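Local coordinates for surface antigen protein 2 (Candida albicans, PDB 4Y7S) that binds haem as a secreted CFEM haemophore and helps the fungus take iron from human haemoglobin during hyphal growth, at the interface of chains A and B. Residues are numbered along the deposited sequence; one frame, centred on the assembly and turned at random. Chains: chain A/B, Surface antigen protein 2.

The interface of chains A and B. Residues chain A 53, 55, 91-92, 96; chain B 7-10, 21.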
# COMPACT_ATOMS: atom_id res chain seq x y z
N VAL A 53 -3.29 9.70 -5.58
CA VAL A 53 -1.98 10.36 -5.59
C VAL A 53 -1.80 11.42 -6.69
O VAL A 53 -0.78 12.10 -6.72
CB VAL A 53 -0.83 9.32 -5.71
CG1 VAL A 53 -0.97 8.26 -4.63
CG2 VAL A 53 -0.77 8.67 -7.11
N PRO A 55 -2.33 14.89 -7.96
CA PRO A 55 -2.82 16.08 -7.25
C PRO A 55 -3.89 16.90 -7.98
O PRO A 55 -4.70 17.51 -7.28
CB PRO A 55 -1.55 16.92 -7.05
CG PRO A 55 -0.55 16.39 -8.00
CD PRO A 55 -0.88 14.94 -8.19
N TRP A 91 1.19 4.99 -0.25
CA TRP A 91 2.08 5.38 0.84
C TRP A 91 1.50 6.56 1.64
O TRP A 91 0.62 7.26 1.18
CB TRP A 91 3.45 5.76 0.29
CG TRP A 91 3.38 6.86 -0.73
CD1 TRP A 91 3.46 8.21 -0.50
CD2 TRP A 91 3.21 6.70 -2.15
NE1 TRP A 91 3.36 8.90 -1.68
CE2 TRP A 91 3.20 8.00 -2.71
CE3 TRP A 91 3.07 5.60 -3.00
CZ2 TRP A 91 3.06 8.23 -4.07
CZ3 TRP A 91 2.93 5.83 -4.37
CH2 TRP A 91 2.92 7.14 -4.89
N ASP A 92 1.99 6.72 2.87
CA ASP A 92 1.68 7.86 3.74
C ASP A 92 1.89 9.18 3.01
O ASP A 92 2.92 9.39 2.41
CB ASP A 92 2.59 7.76 4.98
CG ASP A 92 2.32 8.83 6.04
OD1 ASP A 92 1.84 9.94 5.73
OD2 ASP A 92 2.62 8.55 7.22
N ILE A 96 -3.47 11.92 -0.89
CA ILE A 96 -2.41 12.91 -1.04
C ILE A 96 -2.94 14.17 -1.74
O ILE A 96 -3.22 14.15 -2.93
CB ILE A 96 -1.21 12.31 -1.80
CG1 ILE A 96 -0.87 10.95 -1.18
CG2 ILE A 96 -0.02 13.25 -1.74
CD1 ILE A 96 0.42 10.32 -1.64
N PRO B 7 3.41 12.02 -8.68
CA PRO B 7 2.84 11.71 -7.36
C PRO B 7 3.74 12.20 -6.22
O PRO B 7 4.89 11.79 -6.16
CB PRO B 7 2.73 10.19 -7.38
CG PRO B 7 2.59 9.84 -8.85
CD PRO B 7 3.42 10.86 -9.57
N PRO B 8 3.20 13.05 -5.33
CA PRO B 8 4.04 13.55 -4.25
C PRO B 8 4.43 12.45 -3.30
O PRO B 8 3.62 11.56 -3.05
CB PRO B 8 3.15 14.59 -3.55
CG PRO B 8 2.13 14.97 -4.57
CD PRO B 8 1.89 13.74 -5.37
N VAL B 9 5.63 12.54 -2.74
CA VAL B 9 6.13 11.56 -1.79
C VAL B 9 6.60 12.30 -0.56
O VAL B 9 6.96 13.48 -0.67
CB VAL B 9 7.28 10.72 -2.37
CG1 VAL B 9 6.75 9.83 -3.48
CG2 VAL B 9 8.40 11.62 -2.90
N PRO B 10 6.61 11.63 0.61
CA PRO B 10 7.16 12.24 1.83
C PRO B 10 8.62 12.67 1.63
O PRO B 10 9.41 11.91 1.05
CB PRO B 10 7.10 11.11 2.86
CG PRO B 10 6.12 10.14 2.32
CD PRO B 10 6.22 10.23 0.83
N ARG B 21 9.39 2.18 0.33
CA ARG B 21 8.13 1.69 -0.25
C ARG B 21 8.03 0.19 -0.18
O ARG B 21 6.91 -0.34 -0.24
CB ARG B 21 7.98 2.09 -1.72
CG ARG B 21 7.96 3.55 -2.01
CD ARG B 21 6.80 4.30 -1.37
NE ARG B 21 7.13 5.71 -1.53
CZ ARG B 21 7.66 6.50 -0.61
NH1 ARG B 21 7.83 6.09 0.65
NH2 ARG B 21 7.97 7.74 -0.94
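Edge-on, the indole of A:Trp91 meets B:Pro7 and the B:Pro8 carbonyl of a proline-rich N-terminal segment of chain B, in a contact between two CFEM domains. At the apolar centre, B:Pro7 CB lies in the indole plane beside the six-membered ring, 3.9 Å from A:Trp91 CZ2, and packs against A:Val53 CG2 at 3.8 Å. The other methyl of that valine, CG1, sits over one face of the same indole, so A:Val53 backs the tryptophan while touching the neighbour's proline. B:Pro8 turns its ring toward A:Ile96, its CB 3.9 Å from the branch methyl CG2, and the side chains run past each other in opposite directions. B:Val9 and B:Pro10 reach toward the indole face on which B:Arg21 lies, with B:Pro10 CD 3.7 Å from A:Trp91 CD1. Chi1 (57°), CG between backbone N and carbonyl carbon, places the ring toward chain B, and chi2 (91°) turns its N-H to the B:Pro8 carbonyl. A:Trp91 NE1 donates to B:Pro8 O at 3.0 Å, in the ring plane and onto a lone pair, which should limit rotation of the indole. Over the face opposite A:Val53, B:Arg21 NE sits toward the rim near CG, 4.3 Å from the centroid of the A:Trp91 five-membered ring in a cation-pi contact, its guanidinium plane 17° from the indole. The protein is a homodimer and a transient holo trimer is not excluded; with three copies deposited, this pairing may not be the one in solution.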